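PDB 4H6X: thiazoline oxidase/subtilisin-like protease from Prochloron didemni, which probably cleaves the patellamide precursor and joins the two ends of its core peptide by transamidation, acting as a subtilisin-like serine protease in cyanobactin maturation. Local coordinates for residues Q26-P31 with I128-R133; T45-E50 with H122-G127; A75-R80 with G259-T264; T114-G119 with A277-G282. All coordinates share one frame; numbering follows the deposited sequence.

Interaction 1 of 4, residues Q26-P31 with I128-R133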
loop_
_atom_site.group_PDB
_atom_site.type_symbol
_atom_site.label_atom_id
_atom_site.label_comp_id
_atom_site.label_asym_id
_atom_site.label_seq_id
_atom_site.Cartn_x
_atom_site.Cartn_y
_atom_site.Cartn_z
ATOM N N GLN A 26 -0.999 -16.258 -12.467
ATOM C CA GLN A 26 -2.173 -15.916 -13.278
ATOM C C GLN A 26 -2.196 -14.442 -13.719
ATOM O O GLN A 26 -2.595 -14.134 -14.849
ATOM C CB GLN A 26 -3.451 -16.266 -12.518
ATOM C CG GLN A 26 -3.504 -17.718 -12.071
ATOM C CD GLN A 26 -4.895 -18.164 -11.673
ATOM O OE1 GLN A 26 -5.856 -17.960 -12.406
ATOM N NE2 GLN A 26 -5.004 -18.789 -10.509
ATOM N N THR A 27 -1.777 -13.539 -12.823
ATOM C CA THR A 27 -1.710 -12.105 -13.139
ATOM C C THR A 27 -0.618 -11.363 -12.341
ATOM O O THR A 27 -0.311 -11.719 -11.193
ATOM C CB THR A 27 -3.106 -11.404 -13.014
ATOM O OG1 THR A 27 -3.041 -10.062 -13.527
ATOM C CG2 THR A 27 -3.621 -11.378 -11.578
ATOM N N LEU A 28 -0.012 -10.361 -12.971
ATOM C CA LEU A 28 0.806 -9.387 -12.242
ATOM C C LEU A 28 0.085 -8.035 -12.232
ATOM O O LEU A 28 0.673 -7.008 -11.903
ATOM C CB LEU A 28 2.212 -9.251 -12.847
ATOM C CG LEU A 28 3.170 -10.448 -12.822
ATOM C CD1 LEU A 28 4.515 -10.038 -13.407
ATOM C CD2 LEU A 28 3.349 -11.048 -11.430
ATOM N N GLY A 29 -1.195 -8.058 -12.590
ATOM C CA GLY A 29 -2.039 -6.872 -12.585
ATOM C C GLY A 29 -2.511 -6.477 -13.968
ATOM O O GLY A 29 -1.997 -6.964 -14.983
ATOM N N ASP A 30 -3.493 -5.587 -14.006
ATOM C CA ASP A 30 -4.039 -5.089 -15.255
ATOM C C ASP A 30 -4.106 -3.563 -15.225
ATOM O O ASP A 30 -4.609 -2.994 -14.261
ATOM C CB ASP A 30 -5.435 -5.670 -15.462
ATOM C CG ASP A 30 -5.919 -5.503 -16.870
ATOM O OD1 ASP A 30 -6.268 -4.373 -17.269
ATOM O OD2 ASP A 30 -5.942 -6.517 -17.587
ATOM N N PRO A 31 -3.602 -2.894 -16.285
ATOM C CA PRO A 31 -3.605 -1.425 -16.357
ATOM C C PRO A 31 -4.987 -0.773 -16.334
ATOM O O PRO A 31 -5.071 0.452 -16.250
ATOM C CB PRO A 31 -2.891 -1.125 -17.697
ATOM C CG PRO A 31 -2.879 -2.419 -18.436
ATOM C CD PRO A 31 -2.808 -3.482 -17.381
ATOM N N ILE A 128 3.742 -6.228 -5.468
ATOM C CA ILE A 128 2.672 -7.223 -5.588
ATOM C C ILE A 128 1.979 -7.130 -6.944
ATOM O O ILE A 128 1.641 -8.154 -7.557
ATOM C CB ILE A 128 1.656 -7.075 -4.429
ATOM C CG1 ILE A 128 2.361 -7.288 -3.076
ATOM C CG2 ILE A 128 0.477 -8.032 -4.592
ATOM C CD1 ILE A 128 2.878 -8.697 -2.824
ATOM N N ALA A 129 1.801 -5.909 -7.437
ATOM C CA ALA A 129 1.003 -5.702 -8.641
ATOM C C ALA A 129 1.675 -4.747 -9.642
ATOM O O ALA A 129 1.138 -3.657 -9.942
ATOM C CB ALA A 129 -0.399 -5.228 -8.261
ATOM N N PRO A 130 2.851 -5.155 -10.172
ATOM C CA PRO A 130 3.661 -4.297 -11.056
ATOM C C PRO A 130 2.965 -3.829 -12.344
ATOM O O PRO A 130 3.426 -2.867 -12.967
ATOM C CB PRO A 130 4.860 -5.192 -11.407
ATOM C CG PRO A 130 4.344 -6.588 -11.252
ATOM C CD PRO A 130 3.450 -6.501 -10.038
ATOM N N ASN A 131 1.876 -4.486 -12.743
ATOM C CA ASN A 131 1.223 -4.136 -14.012
ATOM C C ASN A 131 -0.035 -3.279 -13.909
ATOM O O ASN A 131 -0.606 -2.901 -14.931
ATOM C CB ASN A 131 0.940 -5.389 -14.862
ATOM C CG ASN A 131 2.178 -5.904 -15.583
ATOM O OD1 ASN A 131 2.214 -7.054 -16.031
ATOM N ND2 ASN A 131 3.192 -5.057 -15.709
ATOM N N CYS A 132 -0.461 -2.973 -12.685
ATOM C CA CYS A 132 -1.576 -2.038 -12.469
ATOM C C CYS A 132 -1.137 -0.606 -12.667
ATOM O O CYS A 132 0.065 -0.302 -12.591
ATOM C CB CYS A 132 -2.159 -2.204 -11.064
ATOM S SG CYS A 132 -2.960 -3.807 -10.834
ATOM N N ARG A 133 -2.111 0.268 -12.920
ATOM C CA ARG A 133 -1.873 1.706 -13.058
ATOM C C ARG A 133 -1.873 2.321 -11.661
ATOM O O ARG A 133 -2.769 2.055 -10.850
ATOM C CB ARG A 133 -2.972 2.337 -13.922
ATOM C CG ARG A 133 -2.839 3.834 -14.190
ATOM C CD ARG A 133 -3.834 4.266 -15.260
ATOM N NE ARG A 133 -3.962 5.718 -15.348
ATOM C CZ ARG A 133 -4.992 6.418 -14.876
ATOM N NH1 ARG A 133 -6.014 5.806 -14.284
ATOM N NH2 ARG A 133 -5.010 7.738 -15.007
HETATM O O HOH W 1 -0.169 -9.090 -15.446
#
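Leu28 and Asn131 make the hydrogen bond that joins these two loops: Asn131 N donates to Leu28 O over 2.9 Å, with 153° at the hydrogen, and stands 31° out of the carbonyl plane. The same oxygen is flanked by Pro130, whose CD lies 3.4 Å from Leu28 O. Leu28 CB meets Pro130 CG at 3.8 Å, the two side chains crossing obliquely. An alanine in place of Pro130, lacking CG and CD, would probably open a gap beside Leu28 CB and let the backbone torsion at this position vary. Proline suits the site because its phi, fixed near -60°, fits the second position of the type I turn from Ala129 to Cys132. Glycine is equally apt at position 29: a CB there would strike Cys132 SG, which already lies 3.6 Å from Gly29 CA.

A water gathers the next layer, accepting from Leu28 N and donating to Gly29 O and, over 3.2 Å, to Asn131 OD1. Thr27 sets the approach with an ST turn, its OG1 accepting from Gly29 N. Farther out, Ser289 of helix 273-293 touches both Thr27 and Cys132. Ala129 bonds through its backbone to Ile117 at the end of helix 101-118, while Arg133 bonds to Ile33 and Ile35, where strand 133-138 starts beside strand 34-39.

Interaction 2 of 4, residues T45-E50 with H122-G127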
loop_
_atom_site.group_PDB
_atom_site.type_symbol
_atom_site.label_atom_id
_atom_site.label_comp_id
_atom_site.label_asym_id
_atom_site.label_seq_id
_atom_site.Cartn_x
_atom_site.Cartn_y
_atom_site.Cartn_z
ATOM N N THR A 45 12.704 8.454 -9.798
ATOM C CA THR A 45 13.990 8.122 -10.439
ATOM C C THR A 45 14.486 6.719 -10.069
ATOM O O THR A 45 15.424 6.225 -10.679
ATOM C CB THR A 45 15.115 9.144 -10.130
ATOM O OG1 THR A 45 15.454 9.104 -8.733
ATOM C CG2 THR A 45 14.711 10.554 -10.523
ATOM N N LEU A 46 13.863 6.074 -9.083
ATOM C CA LEU A 46 14.296 4.727 -8.681
ATOM C C LEU A 46 13.945 3.692 -9.737
ATOM O O LEU A 46 12.846 3.725 -10.304
ATOM C CB LEU A 46 13.715 4.335 -7.325
ATOM C CG LEU A 46 13.918 5.365 -6.212
ATOM C CD1 LEU A 46 13.319 4.884 -4.899
ATOM C CD2 LEU A 46 15.392 5.710 -6.035
ATOM N N SER A 47 14.877 2.772 -10.002
ATOM C CA SER A 47 14.720 1.810 -11.095
ATOM C C SER A 47 13.521 0.884 -10.910
ATOM O O SER A 47 12.954 0.415 -11.889
ATOM C CB SER A 47 16.001 0.989 -11.324
ATOM O OG SER A 47 16.385 0.269 -10.157
ATOM N N CYS A 48 13.120 0.645 -9.663
ATOM C CA CYS A 48 11.928 -0.167 -9.402
ATOM C C CYS A 48 10.661 0.394 -10.050
ATOM O O CYS A 48 9.699 -0.339 -10.248
ATOM C CB CYS A 48 11.732 -0.395 -7.904
ATOM S SG CYS A 48 11.321 1.089 -6.959
ATOM N N PHE A 49 10.668 1.684 -10.379
ATOM C CA PHE A 49 9.554 2.317 -11.072
ATOM C C PHE A 49 9.758 2.405 -12.583
ATOM O O PHE A 49 8.854 2.807 -13.314
ATOM C CB PHE A 49 9.248 3.692 -10.476
ATOM C CG PHE A 49 8.903 3.645 -9.014
ATOM C CD1 PHE A 49 9.543 4.478 -8.102
ATOM C CD2 PHE A 49 7.945 2.744 -8.543
ATOM C CE1 PHE A 49 9.231 4.423 -6.750
ATOM C CE2 PHE A 49 7.630 2.682 -7.191
ATOM C CZ PHE A 49 8.275 3.520 -6.293
ATOM N N GLU A 50 10.941 1.995 -13.046
ATOM C CA GLU A 50 11.246 1.950 -14.481
ATOM C C GLU A 50 10.323 0.976 -15.230
ATOM O O GLU A 50 10.429 -0.239 -15.094
ATOM C CB GLU A 50 12.724 1.578 -14.691
ATOM C CG GLU A 50 13.100 1.297 -16.132
ATOM C CD GLU A 50 13.002 2.531 -16.987
ATOM O OE1 GLU A 50 13.911 3.381 -16.895
ATOM O OE2 GLU A 50 12.013 2.645 -17.742
ATOM N N HIS A 122 12.462 -7.919 -11.155
ATOM C CA HIS A 122 13.895 -7.872 -11.504
ATOM C C HIS A 122 14.594 -6.585 -11.063
ATOM O O HIS A 122 15.803 -6.457 -11.201
ATOM C CB HIS A 122 14.140 -8.158 -13.001
ATOM C CG HIS A 122 13.361 -9.325 -13.524
ATOM N ND1 HIS A 122 13.560 -10.615 -13.075
ATOM C CD2 HIS A 122 12.373 -9.396 -14.449
ATOM C CE1 HIS A 122 12.727 -11.429 -13.702
ATOM N NE2 HIS A 122 11.997 -10.714 -14.539
ATOM N N SER A 123 13.832 -5.646 -10.507
ATOM C CA SER A 123 14.393 -4.441 -9.917
ATOM C C SER A 123 14.730 -4.741 -8.455
ATOM O O SER A 123 14.494 -5.855 -7.996
ATOM C CB SER A 123 13.393 -3.288 -10.042
ATOM O OG SER A 123 12.484 -3.280 -8.953
ATOM N N PRO A 124 15.290 -3.763 -7.715
ATOM C CA PRO A 124 15.542 -4.000 -6.292
ATOM C C PRO A 124 14.253 -4.220 -5.479
ATOM O O PRO A 124 14.293 -4.835 -4.398
ATOM C CB PRO A 124 16.242 -2.713 -5.829
ATOM C CG PRO A 124 16.741 -2.066 -7.074
ATOM C CD PRO A 124 15.748 -2.429 -8.135
ATOM N N VAL A 125 13.124 -3.723 -5.990
ATOM C CA VAL A 125 11.830 -3.972 -5.335
ATOM C C VAL A 125 10.773 -4.464 -6.316
ATOM O O VAL A 125 10.317 -3.731 -7.193
ATOM C CB VAL A 125 11.301 -2.742 -4.557
ATOM C CG1 VAL A 125 10.027 -3.104 -3.794
ATOM C CG2 VAL A 125 12.342 -2.226 -3.581
ATOM N N PHE A 126 10.398 -5.724 -6.158
ATOM C CA PHE A 126 9.366 -6.348 -6.969
ATOM C C PHE A 126 8.048 -6.238 -6.183
ATOM O O PHE A 126 7.894 -6.862 -5.142
ATOM C CB PHE A 126 9.761 -7.805 -7.237
ATOM C CG PHE A 126 8.680 -8.658 -7.860
ATOM C CD1 PHE A 126 7.728 -8.117 -8.718
ATOM C CD2 PHE A 126 8.647 -10.037 -7.605
ATOM C CE1 PHE A 126 6.749 -8.917 -9.288
ATOM C CE2 PHE A 126 7.677 -10.844 -8.183
ATOM C CZ PHE A 126 6.724 -10.280 -9.020
ATOM N N GLY A 127 7.131 -5.411 -6.672
ATOM C CA GLY A 127 5.868 -5.176 -5.972
ATOM C C GLY A 127 4.841 -6.275 -6.210
ATOM O O GLY A 127 5.039 -7.143 -7.047
#
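Cys48 and Ser123 bring the two backbones closest, with CA atoms 5.0 Å apart. The first segment is a short 3-10 turn over Ser47 to Phe49, held by backbone bonds from Phe49 N to Leu46 O and from Glu50 N to Ser47 O. The second is an ST turn in an irregular loop: Ser123 OG accepts from Val125 N at 3.1 Å, with 139° at the hydrogen. The two meet as loops of the subtilisin-like alpha/beta domain, one between strands 34-39 and 53-56, the other between helix 101-118 and strand 133-138.

Side-chain packing is tight around the serine. Ser123 OG, 3.2 Å from Cys48 CB, is also hydrogen-bonded to Gln120 O, and Cys48 bonds to Gln120 through its backbone. A small hydroxyl therefore suits the place, since it serves the polar backbone around it in little space. An alanine in place of Ser123 would probably leave Val125 N without this acceptor and Gln120 O without the hydroxyl's hydrogen bond, with a small gap beside Cys48 CB. Val125 adds apolar packing, its CB 4.1 Å from Cys48 CB. At the outer margin, Ser47 OG lies 3.4 Å from Pro124 CD while bonding to Glu265, so the proline ring packs beside a hydroxyl whose polar partner is a carboxylate.

Behind the turn, Phe49 packs on Thr114 and Val118 of helix 101-118. Cys48 places SG between its backbone N and carbonyl carbon (chi1 67°), and that sulfur sits 3.8 Å above the Phe49 ring plane, over its centre.

Interaction 3 of 4, residues A75-R80 with G259-T264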
loop_
_atom_site.group_PDB
_atom_site.type_symbol
_atom_site.label_atom_id
_atom_site.label_comp_id
_atom_site.label_asym_id
_atom_site.label_seq_id
_atom_site.Cartn_x
_atom_site.Cartn_y
_atom_site.Cartn_z
ATOM N N ALA A 75 20.807 12.027 5.346
ATOM C CA ALA A 75 20.877 12.217 6.783
ATOM C C ALA A 75 19.838 11.361 7.516
ATOM O O ALA A 75 20.146 10.695 8.504
ATOM C CB ALA A 75 20.711 13.687 7.128
ATOM N N PHE A 76 18.593 11.398 7.041
ATOM C CA PHE A 76 17.536 10.553 7.611
ATOM C C PHE A 76 17.914 9.078 7.493
ATOM O O PHE A 76 17.743 8.309 8.432
ATOM C CB PHE A 76 16.213 10.819 6.877
ATOM C CG PHE A 76 15.049 10.029 7.402
ATOM C CD1 PHE A 76 14.231 10.553 8.393
ATOM C CD2 PHE A 76 14.760 8.777 6.889
ATOM C CE1 PHE A 76 13.141 9.829 8.883
ATOM C CE2 PHE A 76 13.669 8.046 7.363
ATOM C CZ PHE A 76 12.874 8.571 8.375
ATOM N N GLN A 77 18.412 8.686 6.326
ATOM C CA GLN A 77 18.706 7.281 6.073
ATOM C C GLN A 77 19.894 6.758 6.875
ATOM O O GLN A 77 19.901 5.593 7.269
ATOM C CB GLN A 77 18.862 7.015 4.580
ATOM C CG GLN A 77 17.535 7.180 3.853
ATOM C CD GLN A 77 17.679 7.284 2.356
ATOM O OE1 GLN A 77 18.722 6.946 1.789
ATOM N NE2 GLN A 77 16.620 7.753 1.692
ATOM N N SER A 78 20.880 7.625 7.125
ATOM C CA SER A 78 22.007 7.282 8.004
ATOM C C SER A 78 21.548 7.026 9.433
ATOM O O SER A 78 21.953 6.038 10.052
ATOM C CB SER A 78 23.096 8.376 7.991
ATOM O OG SER A 78 23.931 8.235 9.133
ATOM N N ILE A 79 20.696 7.906 9.946
ATOM C CA ILE A 79 20.097 7.735 11.274
ATOM C C ILE A 79 19.291 6.426 11.393
ATOM O O ILE A 79 19.386 5.729 12.404
ATOM C CB ILE A 79 19.247 8.967 11.665
ATOM C CG1 ILE A 79 20.170 10.176 11.898
ATOM C CG2 ILE A 79 18.419 8.708 12.916
ATOM C CD1 ILE A 79 19.478 11.525 11.842
ATOM N N ARG A 80 18.522 6.085 10.357
ATOM C CA ARG A 80 17.791 4.812 10.346
ATOM C C ARG A 80 18.769 3.629 10.331
ATOM O O ARG A 80 18.632 2.701 11.120
ATOM C CB ARG A 80 16.863 4.732 9.136
ATOM C CG ARG A 80 16.245 3.360 8.915
ATOM C CD ARG A 80 15.734 3.267 7.491
ATOM N NE ARG A 80 14.396 3.796 7.415
ATOM C CZ ARG A 80 13.821 4.336 6.343
ATOM N NH1 ARG A 80 14.458 4.491 5.184
ATOM N NH2 ARG A 80 12.579 4.750 6.471
ATOM N N GLY A 259 11.169 -2.585 0.644
ATOM C CA GLY A 259 10.735 -1.562 -0.274
ATOM C C GLY A 259 11.793 -0.502 -0.495
ATOM O O GLY A 259 12.867 -0.517 0.142
ATOM N N ALA A 260 11.472 0.433 -1.378
ATOM C CA ALA A 260 12.397 1.503 -1.758
ATOM C C ALA A 260 12.442 2.673 -0.769
ATOM O O ALA A 260 11.480 2.919 -0.022
ATOM C CB ALA A 260 12.061 2.001 -3.150
ATOM N N GLN A 261 13.566 3.392 -0.787
ATOM C CA GLN A 261 13.747 4.619 -0.031
ATOM C C GLN A 261 14.307 5.681 -0.994
ATOM O O GLN A 261 15.020 5.335 -1.945
ATOM C CB GLN A 261 14.655 4.395 1.193
ATOM C CG GLN A 261 16.110 4.068 0.864
ATOM C CD GLN A 261 16.876 3.422 2.004
ATOM O OE1 GLN A 261 17.625 2.469 1.784
ATOM N NE2 GLN A 261 16.718 3.937 3.206
ATOM N N PRO A 262 13.966 6.965 -0.776
ATOM C CA PRO A 262 14.326 8.017 -1.739
ATOM C C PRO A 262 15.833 8.121 -2.009
ATOM O O PRO A 262 16.637 7.884 -1.106
ATOM C CB PRO A 262 13.860 9.318 -1.060
ATOM C CG PRO A 262 12.955 8.915 0.048
ATOM C CD PRO A 262 13.221 7.484 0.388
ATOM N N CYS A 263 16.173 8.487 -3.246
ATOM C CA CYS A 263 17.525 8.918 -3.653
ATOM C C CYS A 263 18.582 7.821 -3.703
ATOM O O CYS A 263 19.769 8.113 -3.855
ATOM C CB CYS A 263 18.021 10.065 -2.777
ATOM S SG CYS A 263 16.970 11.522 -2.835
ATOM N N THR A 264 18.160 6.570 -3.572
ATOM C CA THR A 264 19.097 5.464 -3.643
ATOM C C THR A 264 18.454 4.204 -4.191
ATOM O O THR A 264 17.255 3.992 -4.045
ATOM C CB THR A 264 19.795 5.166 -2.301
ATOM O OG1 THR A 264 20.621 4.009 -2.460
ATOM C CG2 THR A 264 18.784 4.889 -1.182
#
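Gln77 and Pro262 supply the hydrogen bond of this contact. Gln77 NE2 donates to Pro262 O over 2.8 Å at a nearly straight 176°, arriving in the carbonyl plane on a lone pair, and the acceptor lies only 3° out of the glutamine's amide plane. Gln77 can span the distance from its helix because its chain is extended beyond CG, and an amide suits the end of it, offering an N-H to a backbone oxygen.

Van der Waals contacts surround that bond. Gln77 NE2 also lies 3.7 Å from Pro262 CD, and Gln77 OE1 is 3.6 Å from Thr264 CG2, the two side chains running past each other in opposite directions. The aliphatic part of Gln261 crosses Gln77, with Gln261 CG 3.9 Å from Gln77 CD. Pro262 sits at the second position of the type II turn from Gln261 to Thr264, where its ring holds phi at a value the turn requires; Cys263 follows with a positive phi.

Charge enters through Arg80, whose chain turns about CG-CD (chi3 -86°), swinging NE out of line with the extended part. Its NH2 forms a salt bridge to Asp108 of helix 101-118, and the Gln261 side chain runs past it. Over one guanidinium face stands Phe76 CE2, 3.6 Å above the plane and offset toward the rim. Arg80 comes close to the probable Asp39-His109-Ser274 catalytic triad but makes no contact with it.

Phe76 and Ile79 pack helix 70-82 against helix 87-96. This helical pair, whose helix 70-82 meets the loop between strands 257-259 and 268-270, is consistent with the helix-loop-helix insertion of cyanobactin macrocyclases.

Interaction 4 of 4, residues T114-G119 with A277-G282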
loop_
_atom_site.group_PDB
_atom_site.type_symbol
_atom_site.label_atom_id
_atom_site.label_comp_id
_atom_site.label_asym_id
_atom_site.label_seq_id
_atom_site.Cartn_x
_atom_site.Cartn_y
_atom_site.Cartn_z
ATOM N N THR A 114 4.702 2.658 -2.330
ATOM C CA THR A 114 4.483 2.607 -3.775
ATOM C C THR A 114 5.270 1.459 -4.421
ATOM O O THR A 114 4.738 0.740 -5.274
ATOM C CB THR A 114 4.804 3.961 -4.438
ATOM O OG1 THR A 114 4.033 4.995 -3.799
ATOM C CG2 THR A 114 4.478 3.938 -5.912
ATOM N N SER A 115 6.522 1.285 -4.001
ATOM C CA SER A 115 7.352 0.177 -4.501
ATOM C C SER A 115 6.775 -1.195 -4.118
ATOM O O SER A 115 6.842 -2.149 -4.905
ATOM C CB SER A 115 8.810 0.326 -4.022
ATOM O OG SER A 115 8.937 0.055 -2.623
ATOM N N THR A 116 6.198 -1.290 -2.921
ATOM C CA THR A 116 5.552 -2.541 -2.466
ATOM C C THR A 116 4.383 -2.940 -3.369
ATOM O O THR A 116 4.122 -4.127 -3.608
ATOM C CB THR A 116 5.081 -2.417 -0.998
ATOM O OG1 THR A 116 6.238 -2.314 -0.157
ATOM C CG2 THR A 116 4.255 -3.636 -0.555
ATOM N N ILE A 117 3.675 -1.934 -3.859
ATOM C CA ILE A 117 2.517 -2.157 -4.689
ATOM C C ILE A 117 2.934 -2.401 -6.136
ATOM O O ILE A 117 2.423 -3.317 -6.793
ATOM C CB ILE A 117 1.504 -0.986 -4.563
ATOM C CG1 ILE A 117 0.908 -0.975 -3.139
ATOM C CG2 ILE A 117 0.417 -1.114 -5.618
ATOM C CD1 ILE A 117 0.149 0.291 -2.760
ATOM N N VAL A 118 3.854 -1.586 -6.639
ATOM C CA VAL A 118 4.057 -1.543 -8.089
ATOM C C VAL A 118 5.498 -1.702 -8.588
ATOM O O VAL A 118 5.747 -1.645 -9.796
ATOM C CB VAL A 118 3.396 -0.291 -8.706
ATOM C CG1 VAL A 118 4.306 0.934 -8.599
ATOM C CG2 VAL A 118 2.983 -0.544 -10.147
ATOM N N GLY A 119 6.441 -1.900 -7.680
ATOM C CA GLY A 119 7.833 -2.081 -8.103
ATOM C C GLY A 119 7.961 -3.176 -9.156
ATOM O O GLY A 119 7.336 -4.236 -9.045
ATOM N N ALA A 277 -0.604 -2.812 5.008
ATOM C CA ALA A 277 -1.690 -2.290 4.124
ATOM C C ALA A 277 -1.386 -2.336 2.622
ATOM O O ALA A 277 -2.230 -2.788 1.860
ATOM C CB ALA A 277 -2.123 -0.878 4.550
ATOM N N PRO A 278 -0.187 -1.878 2.182
ATOM C CA PRO A 278 0.071 -1.946 0.738
ATOM C C PRO A 278 0.097 -3.363 0.188
ATOM O O PRO A 278 -0.223 -3.558 -0.987
ATOM C CB PRO A 278 1.456 -1.296 0.556
ATOM C CG PRO A 278 1.990 -1.030 1.912
ATOM C CD PRO A 278 0.873 -1.155 2.908
ATOM N N VAL A 279 0.490 -4.337 1.008
ATOM C CA VAL A 279 0.450 -5.740 0.577
ATOM C C VAL A 279 -1.016 -6.085 0.191
ATOM O O VAL A 279 -1.267 -6.668 -0.858
ATOM C CB VAL A 279 1.021 -6.697 1.662
ATOM C CG1 VAL A 279 0.891 -8.149 1.231
ATOM C CG2 VAL A 279 2.495 -6.394 1.955
ATOM N N MET A 280 -1.974 -5.676 1.025
ATOM C CA MET A 280 -3.402 -5.966 0.793
ATOM C C MET A 280 -3.975 -5.160 -0.361
ATOM O O MET A 280 -4.836 -5.645 -1.093
ATOM C CB MET A 280 -4.223 -5.738 2.071
ATOM C CG MET A 280 -3.954 -6.762 3.166
ATOM S SD MET A 280 -4.211 -8.473 2.609
ATOM C CE MET A 280 -2.531 -8.923 2.220
ATOM N N THR A 281 -3.490 -3.929 -0.529
ATOM C CA THR A 281 -3.850 -3.143 -1.683
ATOM C C THR A 281 -3.393 -3.862 -2.968
ATOM O O THR A 281 -4.147 -3.952 -3.938
ATOM C CB THR A 281 -3.276 -1.707 -1.585
ATOM O OG1 THR A 281 -4.022 -0.966 -0.604
ATOM C CG2 THR A 281 -3.366 -0.989 -2.917
ATOM N N GLY A 282 -2.174 -4.384 -2.963
ATOM C CA GLY A 282 -1.656 -5.125 -4.126
ATOM C C GLY A 282 -2.461 -6.393 -4.404
ATOM O O GLY A 282 -2.812 -6.683 -5.548
#
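Ile117 and Pro278 form the tight heart of a helix pair characteristic of the subtilisin fold, in which the helix carrying the probable catalytic His109 (101-118) runs beside the one that begins near Ser274 (273-293). The axes of the segments come within 8.5 Å and their directions differ by 27°, nearly parallel.

Ile117 CG1 meets Pro278 CB at 3.7 Å, the two side chains crossing at about a right angle. Proline suits a place where the helix is kinked, its N having no hydrogen for the preceding turn, and its apolar ring faces Ile117 and Thr116. With CD1 extended (chi2 167°), Ile117 reaches Thr281 as well, CD1 lying 3.7 Å from Thr281 CG2. A branched, wholly apolar chain suits this place because Ile35 and Ile37 of strand 34-39 also touch it. Thr116 turns its methyl to the neighbour, CG2 being 3.8 Å from Pro278 CB; its hydroxyl is met within its own helix by His112 O, which lets a threonine serve in a buried apolar seam.

The looser side is marked by Thr116 CG2 and Val279 CG2, 4.1 Å apart. No solvent margin appears, since every touching residue is buried. Gly282 brings no side chain to the interface, and its CA approaches Ile117 CA to 5.2 Å. One turn earlier, Pro278 O accepts from Gly282 N while Ile117 CG1 packs 3.5 Å from that same Pro278 O.

In the fold
Interaction 4 lies about 4 Å from the chain centre and the other three converge on its 114-119 segment. Interaction 1, its centre about 11 Å away, probably joins it by a hydrogen bond from Ala129 N to Ile117 O (2.7 Å). Interaction 2 does likewise from Gly127 N to Gly119 O (2.7 Å), interaction 3 from Ala260 N to Ser115 OG (2.8 Å). Interactions 1 and 2 use consecutive pieces of the chain, 122-127 and 128-133, leading into strand 133-138, and touch where Leu28 packs on Phe126; interaction 3 stands about 27 Å from interaction 1, centre to centre. Interactions 3 and 4 each place a side chain, Arg80 or Pro278, near the probable triad.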